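Local coordinates for protein RRNA methyltransferase (Streptomyces viridochromogenes, PDB 1O9G) that methylates a single guanine of 23S ribosomal RNA at N1, using S-adenosyl-L-methionine, and so confers resistance to the orthosomycin antibiotic avilamycin, at residues C18-H23 / A128-R133; V33-E38 / E228-G233; Q79-D84 / A165-D170. The protein carries 3 engineered substitutions. One frame throughout, in Å; residues are numbered along the deposited sequence.

Interaction 1. Residues C18-H23 / A128-R133; sequences CGVVLH and AQAARR
Val21 drops its isopropyl group onto the backbone ridge between Ala130 and Ala131, and the whole contact is built round that fit. Its CG2 methyl makes the closest approach: it lies 3.6 Å from the CB of Ala130 and 3.5 Å from the backbone N of Ala131, so this methyl rests on the helix surface itself and not merely on side chains. The other branch, CG1, is set anti to the backbone N (chi1 -178°), which carries it alongside Ala131, with CG1 of Val21 4.0 Å from CB of Ala131. Both Val21 methyls come against CB of Ala131 from the loop side, CG2 at 3.9 Å. Val20, one residue earlier, reaches the same helix from the margin: its CG1 meets the CB of Ala130 at 4.0 Å. Ala130 thus receives one methyl from each valine. With nothing longer than a CB on this side of the helix, the loop can come close, and the CA atoms of Val21 and Ala131 are 5.8 Å apart.

The loop presents both valines from a compact bend, pinched by a hydrogen bond from Gly19 N to Leu22 O of 2.9 Å. The valine carbonyls are held by helix 102-119, where Arg108 NE donates to the O of Val21 and Arg112 NH2 to that of Val20; Leu105 of that helix also packs on Val21. Asp15 touches Ala130 and makes a salt bridge to Arg133. Leu22 meanwhile turns to helix 64-72, so residues 18-23 are wedged between that helix and the pair formed by helices 102-119 and 122-140.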
ATOM      1  N   CYS A  18      12.108   5.045  -3.721  1.00 18.02           N
ATOM      2  CA  CYS A  18      12.258   3.765  -4.356  1.00 18.52           C
ATOM      3  C   CYS A  18      13.675   3.596  -4.927  1.00 18.82           C
ATOM      4  O   CYS A  18      14.210   4.497  -5.577  1.00 20.35           O
ATOM      5  CB  CYS A  18      11.193   3.635  -5.406  1.00 19.38           C
ATOM      6  SG  CYS A  18      10.954   1.970  -6.024  1.00 23.16           S
ATOM      7  N   GLY A  19      14.311   2.467  -4.641  1.00 17.94           N
ATOM      8  CA  GLY A  19      15.647   2.169  -5.113  1.00 18.76           C
ATOM      9  C   GLY A  19      16.794   2.590  -4.201  1.00 19.10           C
ATOM     10  O   GLY A  19      17.971   2.456  -4.559  1.00 21.78           O
ATOM     11  N   VAL A  20      16.467   3.125  -3.035  1.00 17.09           N
ATOM     12  CA  VAL A  20      17.468   3.500  -2.047  1.00 16.96           C
ATOM     13  C   VAL A  20      17.521   2.368  -1.026  1.00 14.49           C
ATOM     14  O   VAL A  20      18.401   1.513  -1.099  1.00 15.03           O
ATOM     15  CB  VAL A  20      17.157   4.892  -1.424  1.00 17.68           C
ATOM     16  CG1 VAL A  20      18.147   5.262  -0.299  1.00 16.91           C
ATOM     17  CG2 VAL A  20      17.136   5.938  -2.510  1.00 20.27           C
ATOM     18  N   VAL A  21      16.525   2.276  -0.148  1.00 13.16           N
ATOM     19  CA  VAL A  21      16.384   1.138   0.758  1.00 13.51           C
ATOM     20  C   VAL A  21      15.311   0.169   0.199  1.00 12.86           C
ATOM     21  O   VAL A  21      15.551  -1.033  -0.034  1.00 12.71           O
ATOM     22  CB  VAL A  21      16.044   1.581   2.186  1.00 13.16           C
ATOM     23  CG1 VAL A  21      15.954   0.352   3.148  1.00 13.34           C
ATOM     24  CG2 VAL A  21      17.088   2.605   2.681  1.00 14.09           C
ATOM     25  N   LEU A  22      14.115   0.704   0.016  1.00 12.47           N
ATOM     26  CA  LEU A  22      13.029  -0.010  -0.626  1.00 12.87           C
ATOM     27  C   LEU A  22      13.399  -0.329  -2.061  1.00 13.59           C
ATOM     28  O   LEU A  22      14.184   0.375  -2.708  1.00 13.86           O
ATOM     29  CB  LEU A  22      11.718   0.766  -0.496  1.00 13.06           C
ATOM     30  CG  LEU A  22      11.058   0.694   0.875  1.00 13.93           C
ATOM     31  CD1 LEU A  22      11.868   1.282   2.019  1.00 15.74           C
ATOM     32  CD2 LEU A  22       9.639   1.334   0.880  1.00 16.67           C
ATOM     33  N   HIS A  23      12.820  -1.408  -2.545  1.00 13.93           N
ATOM     34  CA  HIS A  23      13.226  -2.038  -3.793  1.00 15.85           C
ATOM     35  C   HIS A  23      12.380  -1.595  -4.961  1.00 17.22           C
ATOM     36  O   HIS A  23      11.154  -1.524  -4.847  1.00 16.77           O
ATOM     37  CB  HIS A  23      13.127  -3.547  -3.657  1.00 14.98           C
ATOM     38  CG  HIS A  23      14.105  -4.111  -2.687  1.00 16.21           C
ATOM     39  ND1 HIS A  23      13.786  -4.467  -1.397  1.00 18.43           N
ATOM     40  CD2 HIS A  23      15.424  -4.352  -2.826  1.00 16.10           C
ATOM     41  CE1 HIS A  23      14.870  -4.935  -0.797  1.00 16.00           C
ATOM     42  NE2 HIS A  23      15.868  -4.885  -1.644  1.00 18.71           N
ATOM     43  N   ALA A 128      22.806   3.079   2.796  1.00 14.68           N
ATOM     44  CA  ALA A 128      23.064   2.378   4.054  1.00 16.49           C
ATOM     45  C   ALA A 128      22.608   3.227   5.228  1.00 16.59           C
ATOM     46  O   ALA A 128      21.959   2.701   6.112  1.00 15.89           O
ATOM     47  CB  ALA A 128      24.530   2.007   4.184  1.00 17.67           C
ATOM     48  N   GLN A 129      22.917   4.524   5.232  1.00 16.87           N
ATOM     49  CA  GLN A 129      22.490   5.423   6.305  1.00 18.89           C
ATOM     50  C   GLN A 129      20.966   5.581   6.344  1.00 17.56           C
ATOM     51  O   GLN A 129      20.392   5.689   7.421  1.00 19.08           O
ATOM     52  CB  GLN A 129      23.210   6.789   6.222  1.00 20.46           C
ATOM     53  CG  GLN A 129      22.885   7.751   5.028  1.00 24.35           C
ATOM     54  CD  GLN A 129      23.757   9.011   4.993  1.00 28.92           C
ATOM     55  OE1 GLN A 129      24.751   9.060   4.263  1.00 28.66           O
ATOM     56  NE2 GLN A 129      23.392  10.030   5.777  1.00 29.99           N
ATOM     57  N   ALA A 130      20.317   5.598   5.187  1.00 16.22           N
ATOM     58  CA  ALA A 130      18.856   5.656   5.136  1.00 16.37           C
ATOM     59  C   ALA A 130      18.265   4.402   5.808  1.00 15.89           C
ATOM     60  O   ALA A 130      17.282   4.475   6.545  1.00 16.85           O
ATOM     61  CB  ALA A 130      18.358   5.802   3.700  1.00 16.22           C
ATOM     62  N   ALA A 131      18.868   3.246   5.566  1.00 15.85           N
ATOM     63  CA  ALA A 131      18.369   1.987   6.156  1.00 15.51           C
ATOM     64  C   ALA A 131      18.542   2.011   7.667  1.00 16.30           C
ATOM     65  O   ALA A 131      17.667   1.537   8.380  1.00 17.73           O
ATOM     66  CB  ALA A 131      19.084   0.787   5.564  1.00 15.58           C
ATOM     67  N   ARG A 132      19.665   2.557   8.143  1.00 17.46           N
ATOM     68  CA  ARG A 132      19.911   2.707   9.568  1.00 19.66           C
ATOM     69  C   ARG A 132      18.844   3.611  10.190  1.00 19.54           C
ATOM     70  O   ARG A 132      18.280   3.256  11.217  1.00 19.93           O
ATOM     71  CB  ARG A 132      21.302   3.289   9.833  1.00 21.46           C
ATOM     72  CG  ARG A 132      21.528   3.692  11.278  1.00 26.12           C
ATOM     73  CD  ARG A 132      22.860   4.404  11.516  1.00 31.62           C
ATOM     74  NE  ARG A 132      23.006   5.641  10.729  1.00 36.12           N
ATOM     75  CZ  ARG A 132      22.368   6.791  10.993  1.00 40.31           C
ATOM     76  NH1 ARG A 132      21.504   6.883  12.004  1.00 42.00           N
ATOM     77  NH2 ARG A 132      22.578   7.862  10.231  1.00 41.47           N
ATOM     78  N   ARG A 133      18.561   4.756   9.579  1.00 18.90           N
ATOM     79  CA  ARG A 133      17.563   5.677  10.116  1.00 19.13           C
ATOM     80  C   ARG A 133      16.163   5.046  10.144  1.00 17.95           C
ATOM     81  O   ARG A 133      15.419   5.187  11.144  1.00 18.98           O
ATOM     82  CB  ARG A 133      17.524   6.994   9.364  1.00 19.90           C
ATOM     83  CG  ARG A 133      18.739   7.893   9.576  1.00 23.03           C
ATOM     84  CD  ARG A 133      18.532   9.258   8.997  1.00 26.74           C
ATOM     85  NE  ARG A 133      18.522   9.210   7.538  1.00 27.85           N
ATOM     86  CZ  ARG A 133      19.584   9.373   6.757  1.00 25.22           C
ATOM     87  NH1 ARG A 133      20.777   9.672   7.252  1.00 29.12           N
ATOM     88  NH2 ARG A 133      19.454   9.269   5.447  1.00 22.58           N
TER

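Interaction 2. Residues V33-E38 / E228-G233; sequences VRLATE and ERLKIG
Leu35, in the first turn of helix 33-45, packs against the outermost strand of a class I, Rossmann-like methyltransferase sheet. Residues 228-232 form that edge strand, next to antiparallel strand 235-241, and the short helix and strand segments run nearly antiparallel, at 170°, with their axes 11.0 Å apart.

The apolar part is a small triangle. With CG anti to the backbone N (chi1 -178°), Leu35 extends out from the helix, and its CD1 methyl touches two of the strand residues that face the helix: CG1 of Ile232 at 4.0 Å and CD1 of Leu230 at 4.1 Å. Leu35 and Ile232 pass alongside each other in opposite directions, so they overlap flank to flank. The other methyl of Leu230 serves the next helix turn, where its CD2 lies against CG of Glu38. Glu38 therefore contributes a methylene to this greasy surface, and a bend at chi2 (71°) turns its carboxylate aside.

Polar ties come from flanking residues. The buried carboxylate of Glu38 accepts backbone N-H groups of the N-terminal segment, from Arg5 to OE2 and from His6 and Ala7 to OE1. Arg42, one turn further along the helix, bridges to the strand: its NE makes a salt bridge to Glu38 and its NH1 one to Glu228. The two carboxylates that share it stay apart, OE2 of Glu38 lying 6.2 Å from OE2 of Glu228.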
ATOM      1  N   VAL A  33       5.333   9.112  -2.139  1.00 16.92           N
ATOM      2  CA  VAL A  33       5.169   8.987  -0.701  1.00 16.07           C
ATOM      3  C   VAL A  33       4.151   9.987  -0.164  1.00 17.08           C
ATOM      4  O   VAL A  33       3.307   9.642   0.651  1.00 16.56           O
ATOM      5  CB  VAL A  33       6.511   9.145   0.020  1.00 18.12           C
ATOM      6  CG1 VAL A  33       6.324   9.136   1.518  1.00 18.49           C
ATOM      7  CG2 VAL A  33       7.476   8.007  -0.422  1.00 19.06           C
ATOM      8  N   ARG A  34       4.221  11.230  -0.621  1.00 17.85           N
ATOM      9  CA  ARG A  34       3.314  12.230  -0.080  1.00 19.35           C
ATOM     10  C   ARG A  34       1.847  11.879  -0.336  1.00 17.96           C
ATOM     11  O   ARG A  34       0.988  12.055   0.531  1.00 18.84           O
ATOM     12  CB  ARG A  34       3.639  13.602  -0.654  1.00 21.79           C
ATOM     13  CG  ARG A  34       2.847  14.714  -0.041  1.00 24.16           C
ATOM     14  CD  ARG A  34       3.181  16.066  -0.583  1.00 29.95           C
ATOM     15  NE  ARG A  34       2.665  17.113   0.287  1.00 31.90           N
ATOM     16  CZ  ARG A  34       2.694  18.406  -0.016  1.00 39.39           C
ATOM     17  NH1 ARG A  34       3.216  18.817  -1.167  1.00 43.12           N
ATOM     18  NH2 ARG A  34       2.204  19.299   0.832  1.00 42.91           N
ATOM     19  N   LEU A  35       1.557  11.396  -1.525  1.00 17.41           N
ATOM     20  CA  LEU A  35       0.206  11.013  -1.870  1.00 16.77           C
ATOM     21  C   LEU A  35      -0.190   9.765  -1.087  1.00 15.72           C
ATOM     22  O   LEU A  35      -1.339   9.625  -0.661  1.00 15.59           O
ATOM     23  CB  LEU A  35       0.069  10.802  -3.379  1.00 18.69           C
ATOM     24  CG  LEU A  35      -1.313  10.449  -3.881  1.00 19.24           C
ATOM     25  CD1 LEU A  35      -2.344  11.480  -3.424  1.00 20.32           C
ATOM     26  CD2 LEU A  35      -1.324  10.341  -5.390  1.00 20.78           C
ATOM     27  N   ALA A  36       0.740   8.842  -0.912  1.00 15.43           N
ATOM     28  CA  ALA A  36       0.434   7.628  -0.130  1.00 14.50           C
ATOM     29  C   ALA A  36      -0.022   7.975   1.279  1.00 14.37           C
ATOM     30  O   ALA A  36      -1.048   7.471   1.761  1.00 14.04           O
ATOM     31  CB  ALA A  36       1.625   6.707  -0.073  1.00 14.87           C
ATOM     32  N   THR A  37       0.715   8.852   1.930  1.00 15.24           N
ATOM     33  CA  THR A  37       0.401   9.195   3.315  1.00 15.34           C
ATOM     34  C   THR A  37      -0.886  10.041   3.383  1.00 15.84           C
ATOM     35  O   THR A  37      -1.661   9.895   4.307  1.00 16.19           O
ATOM     36  CB  THR A  37       1.592   9.832   4.008  1.00 17.37           C
ATOM     37  OG1 THR A  37       1.263  10.031   5.386  1.00 20.93           O
ATOM     38  CG2 THR A  37       1.922  11.176   3.475  1.00 18.41           C
ATOM     39  N   GLU A  38      -1.147  10.864   2.370  1.00 15.96           N
ATOM     40  CA  GLU A  38      -2.381  11.645   2.302  1.00 16.21           C
ATOM     41  C   GLU A  38      -3.596  10.721   2.221  1.00 14.97           C
ATOM     42  O   GLU A  38      -4.556  10.884   2.954  1.00 16.58           O
ATOM     43  CB  GLU A  38      -2.354  12.607   1.108  1.00 18.61           C
ATOM     44  CG  GLU A  38      -3.624  13.428   0.912  1.00 19.79           C
ATOM     45  CD  GLU A  38      -3.843  14.517   1.952  1.00 21.71           C
ATOM     46  OE1 GLU A  38      -2.895  14.900   2.659  1.00 22.92           O
ATOM     47  OE2 GLU A  38      -4.984  15.020   2.050  1.00 25.14           O
ATOM     48  N   GLU A 228     -15.464   9.751  -0.107  1.00 22.63           N
ATOM     49  CA  GLU A 228     -14.513  10.823  -0.406  1.00 23.72           C
ATOM     50  C   GLU A 228     -13.738  10.527  -1.716  1.00 22.40           C
ATOM     51  O   GLU A 228     -13.494   9.367  -2.062  1.00 20.85           O
ATOM     52  CB  GLU A 228     -13.505  10.942   0.742  1.00 25.03           C
ATOM     53  CG  GLU A 228     -12.813  12.285   0.838  1.00 27.42           C
ATOM     54  CD  GLU A 228     -11.912  12.406   2.052  1.00 28.03           C
ATOM     55  OE1 GLU A 228     -12.305  12.016   3.168  1.00 31.76           O
ATOM     56  OE2 GLU A 228     -10.803  12.932   1.904  1.00 28.43           O
ATOM     57  N   ARG A 229     -13.370  11.601  -2.414  1.00 23.63           N
ATOM     58  CA  ARG A 229     -12.546  11.567  -3.605  1.00 23.53           C
ATOM     59  C   ARG A 229     -11.431  12.599  -3.511  1.00 24.83           C
ATOM     60  O   ARG A 229     -11.559  13.593  -2.822  1.00 27.33           O
ATOM     61  CB  ARG A 229     -13.376  11.886  -4.829  1.00 25.18           C
ATOM     62  CG  ARG A 229     -14.305  10.810  -5.251  1.00 24.22           C
ATOM     63  CD  ARG A 229     -15.116  11.237  -6.442  1.00 26.01           C
ATOM     64  NE  ARG A 229     -16.116  10.248  -6.807  1.00 26.43           N
ATOM     65  CZ  ARG A 229     -15.862   9.126  -7.463  1.00 25.77           C
ATOM     66  NH1 ARG A 229     -14.635   8.830  -7.850  1.00 26.09           N
ATOM     67  NH2 ARG A 229     -16.854   8.297  -7.734  1.00 28.57           N
ATOM     68  N   LEU A 230     -10.313  12.316  -4.168  1.00 24.07           N
ATOM     69  CA  LEU A 230      -9.284  13.312  -4.391  1.00 26.13           C
ATOM     70  C   LEU A 230      -8.642  13.188  -5.774  1.00 26.76           C
ATOM     71  O   LEU A 230      -8.702  12.136  -6.414  1.00 24.20           O
ATOM     72  CB  LEU A 230      -8.254  13.333  -3.249  1.00 28.01           C
ATOM     73  CG  LEU A 230      -7.211  12.225  -3.168  1.00 28.67           C
ATOM     74  CD1 LEU A 230      -6.260  12.198  -4.364  1.00 30.63           C
ATOM     75  CD2 LEU A 230      -6.377  12.378  -1.899  1.00 31.80           C
ATOM     76  N   LYS A 231      -8.077  14.302  -6.232  1.00 28.33           N
ATOM     77  CA  LYS A 231      -7.328  14.404  -7.481  1.00 30.41           C
ATOM     78  C   LYS A 231      -6.039  15.150  -7.186  1.00 32.43           C
ATOM     79  O   LYS A 231      -6.085  16.303  -6.736  1.00 35.01           O
ATOM     80  CB  LYS A 231      -8.127  15.205  -8.508  1.00 33.30           C
ATOM     81  CG  LYS A 231      -9.450  14.565  -8.899  1.00 34.12           C
ATOM     82  CD  LYS A 231     -10.332  15.551  -9.671  1.00 39.19           C
ATOM     83  CE  LYS A 231      -9.807  15.777 -11.094  1.00 42.78           C
ATOM     84  NZ  LYS A 231     -10.377  16.995 -11.746  1.00 49.84           N
ATOM     85  N   ILE A 232      -4.899  14.492  -7.379  1.00 27.31           N
ATOM     86  CA  ILE A 232      -3.597  15.124  -7.222  1.00 28.90           C
ATOM     87  C   ILE A 232      -2.755  14.733  -8.416  1.00 32.17           C
ATOM     88  O   ILE A 232      -2.554  13.555  -8.672  1.00 32.26           O
ATOM     89  CB  ILE A 232      -2.912  14.650  -5.916  1.00 30.92           C
ATOM     90  CG1 ILE A 232      -3.781  14.979  -4.687  1.00 34.79           C
ATOM     91  CG2 ILE A 232      -1.513  15.246  -5.785  1.00 39.66           C
ATOM     92  CD1 ILE A 232      -3.807  16.424  -4.306  1.00 42.44           C
ATOM     93  N   GLY A 233      -2.270  15.727  -9.149  1.00 42.95           N
ATOM     94  CA  GLY A 233      -1.522  15.485 -10.369  1.00 55.04           C
ATOM     95  C   GLY A 233      -2.363  14.709 -11.377  1.00 52.35           C
ATOM     96  O   GLY A 233      -3.572  15.032 -11.605  1.00 51.76           O
TER

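Interaction 3. Residues Q79-D84 / A165-D170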
ATOM      1  N   GLN A  79      -0.757  -4.526  11.882  1.00 13.73           N
ATOM      2  CA  GLN A  79      -0.229  -5.524  10.952  1.00 13.81           C
ATOM      3  C   GLN A  79      -0.582  -5.088   9.544  1.00 11.92           C
ATOM      4  O   GLN A  79      -1.545  -4.327   9.355  1.00 12.04           O
ATOM      5  CB  GLN A  79      -0.813  -6.911  11.194  1.00 18.28           C
ATOM      6  CG  GLN A  79      -2.249  -6.982  10.878  1.00 19.88           C
ATOM      7  CD  GLN A  79      -2.875  -8.325  11.132  1.00 28.69           C
ATOM      8  OE1 GLN A  79      -2.561  -9.300  10.434  1.00 30.94           O
ATOM      9  NE2 GLN A  79      -3.791  -8.383  12.111  1.00 34.47           N
ATOM     10  N   VAL A  80       0.161  -5.587   8.580  1.00 11.79           N
ATOM     11  CA  VAL A  80      -0.160  -5.405   7.182  1.00 10.31           C
ATOM     12  C   VAL A  80      -0.266  -6.764   6.493  1.00  9.97           C
ATOM     13  O   VAL A  80       0.371  -7.745   6.872  1.00 12.53           O
ATOM     14  CB  VAL A  80       0.867  -4.483   6.459  1.00 11.48           C
ATOM     15  CG1 VAL A  80       0.893  -3.119   7.091  1.00 13.44           C
ATOM     16  CG2 VAL A  80       2.250  -5.047   6.476  1.00 14.65           C
ATOM     17  N   ILE A  81      -1.105  -6.756   5.450  1.00  9.97           N
ATOM     18  CA  ILE A  81      -1.354  -7.924   4.633  1.00  9.83           C
ATOM     19  C   ILE A  81      -1.186  -7.538   3.179  1.00 10.12           C
ATOM     20  O   ILE A  81      -1.764  -6.560   2.739  1.00 11.11           O
ATOM     21  CB  ILE A  81      -2.780  -8.466   4.873  1.00 11.08           C
ATOM     22  CG1 ILE A  81      -2.971  -8.752   6.377  1.00 13.96           C
ATOM     23  CG2 ILE A  81      -3.015  -9.689   4.021  1.00 13.48           C
ATOM     24  CD1 ILE A  81      -4.379  -9.100   6.807  1.00 18.88           C
ATOM     25  N   ALA A  82      -0.426  -8.351   2.452  1.00 11.40           N
ATOM     26  CA  ALA A  82      -0.222  -8.149   1.019  1.00 11.24           C
ATOM     27  C   ALA A  82      -0.716  -9.372   0.256  1.00 11.51           C
ATOM     28  O   ALA A  82      -0.476 -10.513   0.638  1.00 12.78           O
ATOM     29  CB  ALA A  82       1.198  -7.943   0.713  1.00 11.55           C
ATOM     30  N   SER A  83      -1.364  -9.109  -0.856  1.00 11.33           N
ATOM     31  CA  SER A  83      -1.657 -10.181  -1.783  1.00 12.03           C
ATOM     32  C   SER A  83      -1.769  -9.648  -3.206  1.00 12.40           C
ATOM     33  O   SER A  83      -1.972  -8.437  -3.422  1.00 14.00           O
ATOM     34  CB  SER A  83      -2.909 -10.955  -1.349  1.00 13.90           C
ATOM     35  OG  SER A  83      -4.075 -10.154  -1.305  1.00 14.13           O
ATOM     36  N   ASP A  84      -1.574 -10.537  -4.165  1.00 12.90           N
ATOM     37  CA  ASP A  84      -1.691 -10.229  -5.590  1.00 15.34           C
ATOM     38  C   ASP A  84      -1.785 -11.541  -6.363  1.00 18.54           C
ATOM     39  O   ASP A  84      -1.536 -12.600  -5.822  1.00 17.55           O
ATOM     40  CB  ASP A  84      -0.510  -9.404  -6.086  1.00 15.84           C
ATOM     41  CG  ASP A  84      -0.868  -8.454  -7.226  1.00 18.48           C
ATOM     42  OD1 ASP A  84      -1.754  -8.802  -8.031  1.00 22.89           O
ATOM     43  OD2 ASP A  84      -0.300  -7.369  -7.408  1.00 20.91           O
ATOM     44  N   ALA A 165      -6.469 -14.926   7.028  1.00 18.74           N
ATOM     45  CA  ALA A 165      -6.105 -15.831   8.122  1.00 20.08           C
ATOM     46  C   ALA A 165      -6.655 -15.354   9.477  1.00 21.65           C
ATOM     47  O   ALA A 165      -5.943 -15.300  10.471  1.00 24.95           O
ATOM     48  CB  ALA A 165      -4.606 -16.027   8.170  1.00 22.52           C
ATOM     49  N   GLY A 166      -7.920 -14.966   9.501  1.00 21.48           N
ATOM     50  CA  GLY A 166      -8.559 -14.554  10.734  1.00 24.58           C
ATOM     51  C   GLY A 166      -8.484 -13.079  11.063  1.00 25.64           C
ATOM     52  O   GLY A 166      -9.143 -12.647  11.994  1.00 29.51           O
ATOM     53  N   SER A 167      -7.671 -12.317  10.334  1.00 23.30           N
ATOM     54  CA  SER A 167      -7.625 -10.865  10.521  1.00 24.19           C
ATOM     55  C   SER A 167      -8.797 -10.186   9.819  1.00 21.86           C
ATOM     56  O   SER A 167      -9.298 -10.666   8.795  1.00 22.26           O
ATOM     57  CB  SER A 167      -6.338 -10.280   9.953  1.00 23.77           C
ATOM     58  OG  SER A 167      -5.208 -10.803  10.610  1.00 30.77           O
ATOM     59  N   ALA A 168      -9.214  -9.063  10.384  1.00 20.94           N
ATOM     60  CA  ALA A 168     -10.290  -8.231   9.846  1.00 19.61           C
ATOM     61  C   ALA A 168      -9.735  -6.852   9.468  1.00 17.22           C
ATOM     62  O   ALA A 168      -9.687  -5.941  10.307  1.00 17.41           O
ATOM     63  CB  ALA A 168     -11.415  -8.106  10.868  1.00 22.59           C
ATOM     64  N   PRO A 169      -9.267  -6.664   8.232  1.00 14.75           N
ATOM     65  CA  PRO A 169      -8.691  -5.365   7.861  1.00 13.91           C
ATOM     66  C   PRO A 169      -9.636  -4.182   8.057  1.00 12.66           C
ATOM     67  O   PRO A 169     -10.796  -4.266   7.696  1.00 14.09           O
ATOM     68  CB  PRO A 169      -8.338  -5.557   6.408  1.00 13.18           C
ATOM     69  CG  PRO A 169      -8.109  -6.988   6.290  1.00 15.06           C
ATOM     70  CD  PRO A 169      -9.131  -7.637   7.144  1.00 14.71           C
ATOM     71  N   ASP A 170      -9.098  -3.101   8.609  1.00 12.50           N
ATOM     72  CA  ASP A 170      -9.839  -1.856   8.741  1.00 12.62           C
ATOM     73  C   ASP A 170      -9.708  -0.959   7.517  1.00 12.12           C
ATOM     74  O   ASP A 170     -10.562  -0.139   7.282  1.00 13.18           O
ATOM     75  CB  ASP A 170      -9.359  -1.098   9.973  1.00 12.72           C
ATOM     76  CG  ASP A 170      -9.274  -1.986  11.198  1.00 13.55           C
ATOM     77  OD1 ASP A 170     -10.339  -2.336  11.750  1.00 15.69           O
ATOM     78  OD2 ASP A 170      -8.195  -2.448  11.616  1.00 15.05           O
TER
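Ser167 loses the most surface here, followed by Ile81 and Gln79. In this Rossmann-like methyltransferase fold, strand 77-84 lies in the parallel part of the sheet, and residues 165-170 are the loop that leads from helix 160-164 into strand 171-175, lying over strand 77-84 at Gln79 and Ile81.

Ile81 supplies the apolar footing. Its CD1 methyl lies 3.9 Å from CB of Ser167 and, more loosely, 4.3 Å from CG of Pro169, so the end of the isoleucine fits under the loop. Leu164 touches both Ile81 and Pro169, and Trp56 on the adjoining strand also touches both, which makes the loop's underside part of the hydrophobic layer on the sheet.

Gln79 supplies the polar part of the contact. With CG between the backbone N and the carbonyl carbon (chi1 67°) and an extended chain beyond, its amide reaches the serine hydroxyl. Gln79 NE2 makes a weak hydrogen bond to Thr54 OG1. The hydroxyl sits beyond the end of the amide, tilted off its plane: Ser167 OG lies 3.0 Å from Gln79 OE1, a hydrogen bond that remains unsettled, and 3.2 Å from Gln79 NE2.

How the interactions relate
From the N terminus, the loop at 18-23 comes first and closes onto helix 122-140 through interaction 1. Before that loop is complete the chain has already passed 33-38, whose partner, the edge strand 228-232, arrives only near the end; interactions 1 and 2 therefore cross. Interaction 3 starts at 79-84, still within the span of interaction 1, and ends at 165-170 beyond it, so these two cross as well, while interaction 3 falls wholly within the span of interaction 2. Interactions 2 and 3 reach the same sheet on opposite sides of the chain's centre, about 22 Å apart between centres; interaction 1 instead ties the N-terminal loop to helix 122-140, away from the sheet.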